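Local coordinates for putative uncharacterized protein (Acidianus two-tailed virus, PDB 3FAJ) that is a structural protein of the virion, of the viral ORF131/RIP family, and probably binds DNA, at residues A77-Y89 with I101-Y115. Numbering follows the deposited sequence. Where two conformers were deposited one is given.
Sequences AIVKMISDAMKPY and IPGEVIAQVTSNPEY
Ala85 sets its methyl against the gap between two valines of the facing helix, with its CB 3.9 Å from both Val105 CG1 and Val109 CG2. It lies at the tight centre of the contact, where helices 77-86 and 103-111 run roughly antiparallel at 143°. Their axes approach to 10.0 Å. Met86 closes one side: bends at its last two torsions bring SD to 3.7 Å from Pro102 CD, with Val105 CG2 just beyond.

Pro102, the N-cap residue of helix 103-111, also covers one face of the Tyr89 ring in a CH-pi contact, CG 3.7 Å from the ring centroid. The approach is 15° off the normal. Farther out, in one of two modelled conformers of Glu104, Tyr89 OH donates to Glu104 OE1 (2.8 Å). It meets the anti side of the carboxylate, 22° out of its plane. This bond already belongs to the looser, solvent-facing margin, where a water bridges Ala85 O and Gln108 OE1.

At the far end Met81 reaches across to the start of the next helix. Its SD comes to 3.6 Å from Asn112 ND2, while OD1 of the same amide caps Glu114 N; Met81 CE lies against the backbone N and CA of Tyr115. Ile78 CG2 meets the edge of the Tyr115 ring, 3.8 Å from CE1.

The pair packs the end of helix 69-86 against helix 103-111 and the start of helix 113-123. Helix 31-43 backs Ile78 and Tyr115, whose hydroxyl bonds Glu43; helix 51-66 touches Ile82 and Ile101, and Tyr49 of strand 48-49 meets Met86 and Ile101.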
ATOM      1  N   ALA A  77       7.122   2.527  -1.811  1.00 24.50           N
ATOM      2  CA  ALA A  77       7.260   3.755  -0.999  1.00 24.75           C
ATOM      3  C   ALA A  77       6.374   3.672   0.240  1.00 24.65           C
ATOM      4  O   ALA A  77       6.817   4.030   1.343  1.00 24.54           O
ATOM      5  CB  ALA A  77       6.938   5.026  -1.835  1.00 24.14           C
ATOM      6  N   ILE A  78       5.149   3.186   0.068  1.00 24.53           N
ATOM      7  CA  ILE A  78       4.205   3.057   1.184  1.00 24.64           C
ATOM      8  C   ILE A  78       4.692   2.015   2.206  1.00 24.70           C
ATOM      9  O   ILE A  78       4.643   2.257   3.414  1.00 24.55           O
ATOM     10  CB  ILE A  78       2.782   2.752   0.691  1.00 25.20           C
ATOM     11  CG1 ILE A  78       2.240   3.987  -0.065  1.00 25.47           C
ATOM     12  CG2 ILE A  78       1.860   2.397   1.879  1.00 25.22           C
ATOM     13  CD1 ILE A  78       0.955   3.681  -0.897  1.00 27.33           C
ATOM     14  N   VAL A  79       5.172   0.879   1.701  1.00 24.72           N
ATOM     15  CA  VAL A  79       5.699  -0.171   2.582  1.00 24.61           C
ATOM     16  C   VAL A  79       6.815   0.395   3.459  1.00 25.35           C
ATOM     17  O   VAL A  79       6.841   0.158   4.676  1.00 25.21           O
ATOM     18  CB  VAL A  79       6.156  -1.430   1.796  1.00 24.44           C
ATOM     19  CG1 VAL A  79       6.962  -2.395   2.700  1.00 24.07           C
ATOM     20  CG2 VAL A  79       4.933  -2.132   1.175  1.00 25.03           C
ATOM     21  N   LYS A  80       7.729   1.155   2.861  1.00 25.30           N
ATOM     22  CA  LYS A  80       8.818   1.794   3.608  0.50 25.23           C
ATOM     23  C   LYS A  80       8.284   2.714   4.711  1.00 25.76           C
ATOM     24  O   LYS A  80       8.776   2.717   5.854  1.00 24.25           O
ATOM     25  CB  LYS A  80       9.705   2.574   2.646  0.50 25.83           C
ATOM     26  CG  LYS A  80      10.947   3.197   3.302  0.50 26.33           C
ATOM     27  CD  LYS A  80      12.085   3.389   2.310  0.50 30.28           C
ATOM     28  CE  LYS A  80      11.676   4.161   1.062  0.50 30.95           C
ATOM     29  NZ  LYS A  80      12.891   4.774   0.408  0.50 33.71           N
ATOM     30  N   MET A  81       7.266   3.509   4.363  1.00 24.90           N
ATOM     31  CA  MET A  81       6.706   4.468   5.320  1.00 27.08           C
ATOM     32  C   MET A  81       6.088   3.740   6.502  1.00 25.68           C
ATOM     33  O   MET A  81       6.304   4.118   7.651  1.00 25.19           O
ATOM     34  CB  MET A  81       5.656   5.378   4.650  1.00 26.49           C
ATOM     35  CG  MET A  81       6.310   6.452   3.785  1.00 28.05           C
ATOM     36  SD  MET A  81       5.038   7.463   3.006  1.00 34.32           S
ATOM     37  CE  MET A  81       4.789   6.682   1.424  1.00 34.65           C
ATOM     38  N   ILE A  82       5.326   2.685   6.220  1.00 24.85           N
ATOM     39  CA  ILE A  82       4.675   1.933   7.302  1.00 23.90           C
ATOM     40  C   ILE A  82       5.704   1.211   8.173  1.00 23.76           C
ATOM     41  O   ILE A  82       5.645   1.273   9.401  1.00 23.47           O
ATOM     42  CB  ILE A  82       3.622   0.942   6.751  1.00 22.51           C
ATOM     43  CG1 ILE A  82       2.489   1.708   6.049  1.00 23.58           C
ATOM     44  CG2 ILE A  82       3.067   0.067   7.904  1.00 24.05           C
ATOM     45  CD1 ILE A  82       1.435   0.835   5.436  1.00 24.88           C
ATOM     46  N   SER A  83       6.677   0.548   7.530  1.00 23.97           N
ATOM     47  CA  SER A  83       7.760  -0.144   8.241  0.50 24.51           C
ATOM     48  C   SER A  83       8.512   0.796   9.175  1.00 24.65           C
ATOM     49  O   SER A  83       8.790   0.451  10.324  1.00 24.29           O
ATOM     50  CB  SER A  83       8.746  -0.760   7.241  0.50 24.76           C
ATOM     51  OG  SER A  83       8.078  -1.658   6.375  0.50 25.78           O
ATOM     52  N   ASP A  84       8.843   1.981   8.662  1.00 24.94           N
ATOM     53  CA  ASP A  84       9.590   2.972   9.418  1.00 26.12           C
ATOM     54  C   ASP A  84       8.797   3.471  10.620  1.00 25.87           C
ATOM     55  O   ASP A  84       9.374   3.644  11.702  1.00 25.93           O
ATOM     56  CB  ASP A  84       9.985   4.151   8.527  1.00 26.70           C
ATOM     57  CG  ASP A  84      11.085   3.805   7.521  1.00 29.69           C
ATOM     58  OD1 ASP A  84      11.716   2.716   7.612  1.00 31.28           O
ATOM     59  OD2 ASP A  84      11.316   4.650   6.620  1.00 31.37           O
ATOM     60  N   ALA A  85       7.496   3.696  10.426  1.00 25.60           N
ATOM     61  CA  ALA A  85       6.628   4.205  11.481  1.00 25.66           C
ATOM     62  C   ALA A  85       6.434   3.143  12.566  1.00 26.00           C
ATOM     63  O   ALA A  85       6.196   3.480  13.719  1.00 25.72           O
ATOM     64  CB  ALA A  85       5.275   4.667  10.912  1.00 25.32           C
ATOM     65  N   MET A  86       6.568   1.865  12.195  1.00 26.16           N
ATOM     66  CA  MET A  86       6.401   0.769  13.152  1.00 27.57           C
ATOM     67  C   MET A  86       7.645   0.468  13.982  1.00 29.17           C
ATOM     68  O   MET A  86       7.560  -0.277  14.968  1.00 29.32           O
ATOM     69  CB  MET A  86       5.917  -0.511  12.463  1.00 26.47           C
ATOM     70  CG  MET A  86       4.441  -0.492  12.093  1.00 26.45           C
ATOM     71  SD  MET A  86       3.309  -0.283  13.501  1.00 26.03           S
ATOM     72  CE  MET A  86       3.618  -1.754  14.466  1.00 23.74           C
ATOM     73  N   LYS A  87       8.787   1.039  13.583  1.00 30.82           N
ATOM     74  CA  LYS A  87      10.074   0.754  14.245  1.00 33.05           C
ATOM     75  C   LYS A  87      10.051   0.948  15.768  1.00 33.83           C
ATOM     76  O   LYS A  87      10.469   0.041  16.496  1.00 34.05           O
ATOM     77  CB  LYS A  87      11.232   1.534  13.604  1.00 33.33           C
ATOM     78  CG  LYS A  87      11.549   1.115  12.183  1.00 35.51           C
ATOM     79  CD  LYS A  87      12.985   1.457  11.817  1.00 38.99           C
ATOM     80  CE  LYS A  87      13.165   1.701  10.312  1.00 41.55           C
ATOM     81  NZ  LYS A  87      12.565   0.654   9.410  1.00 44.60           N
ATOM     82  N   PRO A  88       9.559   2.111  16.263  1.00 34.41           N
ATOM     83  CA  PRO A  88       9.472   2.288  17.723  1.00 34.86           C
ATOM     84  C   PRO A  88       8.605   1.244  18.450  1.00 35.54           C
ATOM     85  O   PRO A  88       8.696   1.107  19.674  1.00 35.58           O
ATOM     86  CB  PRO A  88       8.834   3.677  17.874  1.00 34.68           C
ATOM     87  CG  PRO A  88       9.120   4.373  16.609  1.00 34.91           C
ATOM     88  CD  PRO A  88       9.085   3.311  15.548  1.00 34.14           C
ATOM     89  N   TYR A  89       7.779   0.518  17.702  1.00 36.42           N
ATOM     90  CA  TYR A  89       6.838  -0.444  18.278  1.00 37.10           C
ATOM     91  C   TYR A  89       7.309  -1.894  18.133  1.00 38.30           C
ATOM     92  O   TYR A  89       6.559  -2.830  18.432  1.00 39.04           O
ATOM     93  CB  TYR A  89       5.442  -0.236  17.670  1.00 36.48           C
ATOM     94  CG  TYR A  89       4.903   1.151  17.939  1.00 35.24           C
ATOM     95  CD1 TYR A  89       4.195   1.429  19.111  1.00 35.35           C
ATOM     96  CD2 TYR A  89       5.130   2.195  17.042  1.00 34.16           C
ATOM     97  CE1 TYR A  89       3.707   2.706  19.374  1.00 34.43           C
ATOM     98  CE2 TYR A  89       4.651   3.477  17.296  1.00 33.81           C
ATOM     99  CZ  TYR A  89       3.938   3.722  18.463  1.00 35.26           C
ATOM    100  OH  TYR A  89       3.461   4.986  18.726  1.00 36.04           O
ATOM    101  N   ILE A 101      -2.123  -2.256  14.555  1.00 26.26           N
ATOM    102  CA  ILE A 101      -1.365  -1.047  14.264  1.00 26.45           C
ATOM    103  C   ILE A 101      -1.791  -0.025  15.325  1.00 25.39           C
ATOM    104  O   ILE A 101      -2.998   0.182  15.527  1.00 24.55           O
ATOM    105  CB  ILE A 101      -1.708  -0.477  12.865  1.00 26.66           C
ATOM    106  CG1 ILE A 101      -1.695  -1.552  11.749  1.00 29.84           C
ATOM    107  CG2 ILE A 101      -0.798   0.715  12.507  1.00 27.98           C
ATOM    108  CD1 ILE A 101      -0.318  -1.934  11.236  1.00 30.27           C
ATOM    109  N   PRO A 102      -0.824   0.595  16.027  1.00 24.95           N
ATOM    110  CA  PRO A 102      -1.195   1.642  16.993  1.00 24.04           C
ATOM    111  C   PRO A 102      -1.888   2.816  16.290  1.00 22.68           C
ATOM    112  O   PRO A 102      -1.509   3.169  15.182  1.00 22.67           O
ATOM    113  CB  PRO A 102       0.154   2.116  17.537  1.00 24.90           C
ATOM    114  CG  PRO A 102       1.116   1.015  17.212  1.00 24.91           C
ATOM    115  CD  PRO A 102       0.636   0.373  15.968  1.00 24.99           C
ATOM    116  N   GLY A 103      -2.910   3.396  16.925  1.00 21.87           N
ATOM    117  CA  GLY A 103      -3.616   4.565  16.363  1.00 21.68           C
ATOM    118  C   GLY A 103      -2.685   5.701  15.957  1.00 21.78           C
ATOM    119  O   GLY A 103      -2.889   6.346  14.917  1.00 21.66           O
ATOM    120  N   GLU A 104      -1.655   5.936  16.778  1.00 21.66           N
ATOM    121  CA  GLU A 104      -0.637   6.947  16.490  0.50 22.59           C
ATOM    122  C   GLU A 104       0.057   6.712  15.141  1.00 22.09           C
ATOM    123  O   GLU A 104       0.344   7.671  14.404  1.00 22.31           O
ATOM    124  CB  GLU A 104       0.388   7.010  17.638  0.50 22.30           C
ATOM    125  CG  GLU A 104      -0.185   7.557  18.946  0.50 24.02           C
ATOM    126  CD  GLU A 104       0.633   7.206  20.200  0.50 24.76           C
ATOM    127  OE1 GLU A 104       1.456   6.262  20.175  0.50 28.69           O
ATOM    128  OE2 GLU A 104       0.431   7.875  21.230  0.50 26.99           O
ATOM    129  N   VAL A 105       0.330   5.445  14.821  1.00 21.54           N
ATOM    130  CA  VAL A 105       0.955   5.091  13.546  1.00 21.79           C
ATOM    131  C   VAL A 105       0.004   5.316  12.360  1.00 22.08           C
ATOM    132  O   VAL A 105       0.390   5.861  11.315  1.00 22.72           O
ATOM    133  CB  VAL A 105       1.448   3.634  13.538  1.00 21.69           C
ATOM    134  CG1 VAL A 105       1.827   3.199  12.107  1.00 23.07           C
ATOM    135  CG2 VAL A 105       2.636   3.507  14.443  1.00 21.92           C
ATOM    136  N   ILE A 106      -1.248   4.908  12.518  1.00 22.09           N
ATOM    137  CA  ILE A 106      -2.234   5.185  11.466  1.00 22.17           C
ATOM    138  C   ILE A 106      -2.334   6.687  11.193  1.00 22.81           C
ATOM    139  O   ILE A 106      -2.335   7.108  10.040  1.00 22.69           O
ATOM    140  CB  ILE A 106      -3.609   4.561  11.797  1.00 22.56           C
ATOM    141  CG1 ILE A 106      -3.480   3.039  11.919  1.00 21.30           C
ATOM    142  CG2 ILE A 106      -4.681   4.975  10.754  1.00 22.47           C
ATOM    143  CD1 ILE A 106      -4.754   2.344  12.373  1.00 23.56           C
ATOM    144  N   ALA A 107      -2.399   7.480  12.265  1.00 21.63           N
ATOM    145  CA  ALA A 107      -2.479   8.933  12.157  1.00 22.95           C
ATOM    146  C   ALA A 107      -1.241   9.510  11.457  1.00 23.87           C
ATOM    147  O   ALA A 107      -1.365  10.354  10.563  1.00 24.94           O
ATOM    148  CB  ALA A 107      -2.651   9.555  13.548  1.00 23.01           C
ATOM    149  N   GLN A 108      -0.057   9.066  11.871  1.00 24.05           N
ATOM    150  CA  GLN A 108       1.198   9.590  11.303  1.00 24.38           C
ATOM    151  C   GLN A 108       1.267   9.283   9.810  1.00 24.63           C
ATOM    152  O   GLN A 108       1.495  10.183   8.982  1.00 24.64           O
ATOM    153  CB  GLN A 108       2.383   8.967  12.029  0.80 24.44           C
ATOM    154  CG  GLN A 108       3.745   9.345  11.474  0.80 27.67           C
ATOM    155  CD  GLN A 108       4.870   8.622  12.182  0.80 31.98           C
ATOM    156  OE1 GLN A 108       4.723   8.193  13.331  0.80 35.54           O
ATOM    157  NE2 GLN A 108       6.001   8.479  11.502  0.80 32.83           N
ATOM    158  N   VAL A 109       1.039   8.020   9.466  1.00 24.32           N
ATOM    159  CA  VAL A 109       1.119   7.585   8.051  1.00 24.94           C
ATOM    160  C   VAL A 109       0.091   8.296   7.167  1.00 25.36           C
ATOM    161  O   VAL A 109       0.439   8.858   6.116  1.00 24.99           O
ATOM    162  CB  VAL A 109       1.033   6.035   7.932  1.00 24.80           C
ATOM    163  CG1 VAL A 109       0.989   5.602   6.467  1.00 24.96           C
ATOM    164  CG2 VAL A 109       2.248   5.391   8.628  1.00 24.64           C
ATOM    165  N   THR A 110      -1.169   8.302   7.596  1.00 24.17           N
ATOM    166  CA  THR A 110      -2.242   8.890   6.784  1.00 25.14           C
ATOM    167  C   THR A 110      -2.098  10.406   6.625  1.00 24.61           C
ATOM    168  O   THR A 110      -2.582  10.981   5.637  1.00 26.00           O
ATOM    169  CB  THR A 110      -3.646   8.530   7.313  1.00 25.65           C
ATOM    170  OG1 THR A 110      -3.795   8.979   8.650  1.00 27.34           O
ATOM    171  CG2 THR A 110      -3.861   7.018   7.271  1.00 25.40           C
ATOM    172  N   SER A 111      -1.398  11.035   7.571  1.00 23.67           N
ATOM    173  CA  SER A 111      -1.131  12.482   7.536  0.50 24.08           C
ATOM    174  C   SER A 111       0.079  12.847   6.681  1.00 23.83           C
ATOM    175  O   SER A 111       0.322  14.024   6.402  1.00 24.32           O
ATOM    176  CB  SER A 111      -0.913  13.010   8.950  0.50 24.27           C
ATOM    177  OG  SER A 111      -2.123  13.063   9.668  0.50 24.39           O
ATOM    178  N   ASN A 112       0.852  11.839   6.287  1.00 24.03           N
ATOM    179  CA  ASN A 112       2.066  12.055   5.491  1.00 24.11           C
ATOM    180  C   ASN A 112       1.695  12.386   4.035  1.00 23.67           C
ATOM    181  O   ASN A 112       1.079  11.575   3.353  1.00 23.91           O
ATOM    182  CB  ASN A 112       2.952  10.803   5.574  1.00 23.77           C
ATOM    183  CG  ASN A 112       4.295  10.955   4.862  1.00 28.02           C
ATOM    184  OD1 ASN A 112       4.417  11.675   3.878  1.00 28.38           O
ATOM    185  ND2 ASN A 112       5.313  10.222   5.353  1.00 30.11           N
ATOM    186  N   PRO A 113       2.062  13.585   3.547  1.00 23.77           N
ATOM    187  CA  PRO A 113       1.654  13.905   2.172  1.00 23.40           C
ATOM    188  C   PRO A 113       2.158  12.916   1.114  1.00 23.75           C
ATOM    189  O   PRO A 113       1.468  12.678   0.129  1.00 23.76           O
ATOM    190  CB  PRO A 113       2.234  15.323   1.950  1.00 23.11           C
ATOM    191  CG  PRO A 113       2.401  15.877   3.333  1.00 23.95           C
ATOM    192  CD  PRO A 113       2.833  14.689   4.153  1.00 23.37           C
ATOM    193  N   GLU A 114       3.330  12.315   1.323  1.00 23.60           N
ATOM    194  CA  GLU A 114       3.843  11.337   0.371  1.00 24.86           C
ATOM    195  C   GLU A 114       2.959  10.092   0.351  1.00 23.99           C
ATOM    196  O   GLU A 114       2.704   9.517  -0.699  1.00 23.86           O
ATOM    197  CB  GLU A 114       5.315  10.964   0.649  1.00 25.19           C
ATOM    198  CG  GLU A 114       5.889  10.104  -0.486  1.00 26.43           C
ATOM    199  CD  GLU A 114       7.291   9.599  -0.249  1.00 28.09           C
ATOM    200  OE1 GLU A 114       8.007  10.183   0.578  1.00 32.75           O
ATOM    201  OE2 GLU A 114       7.662   8.601  -0.914  1.00 32.93           O
ATOM    202  N   TYR A 115       2.444   9.705   1.518  1.00 23.16           N
ATOM    203  CA  TYR A 115       1.532   8.564   1.570  1.00 23.76           C
ATOM    204  C   TYR A 115       0.240   8.905   0.830  1.00 24.05           C
ATOM    205  O   TYR A 115      -0.275   8.112   0.036  1.00 24.11           O
ATOM    206  CB  TYR A 115       1.217   8.200   3.025  1.00 23.98           C
ATOM    207  CG  TYR A 115       0.100   7.163   3.154  1.00 23.27           C
ATOM    208  CD1 TYR A 115       0.387   5.801   3.129  1.00 25.38           C
ATOM    209  CD2 TYR A 115      -1.230   7.559   3.294  1.00 25.14           C
ATOM    210  CE1 TYR A 115      -0.630   4.865   3.273  1.00 24.93           C
ATOM    211  CE2 TYR A 115      -2.273   6.619   3.424  1.00 24.86           C
ATOM    212  CZ  TYR A 115      -1.946   5.268   3.402  1.00 25.83           C
ATOM    213  OH  TYR A 115      -2.928   4.305   3.552  1.00 26.92           O
TER
HETATM  214  O   HOH W   1       6.258   6.024  14.695  1.00 33.76           O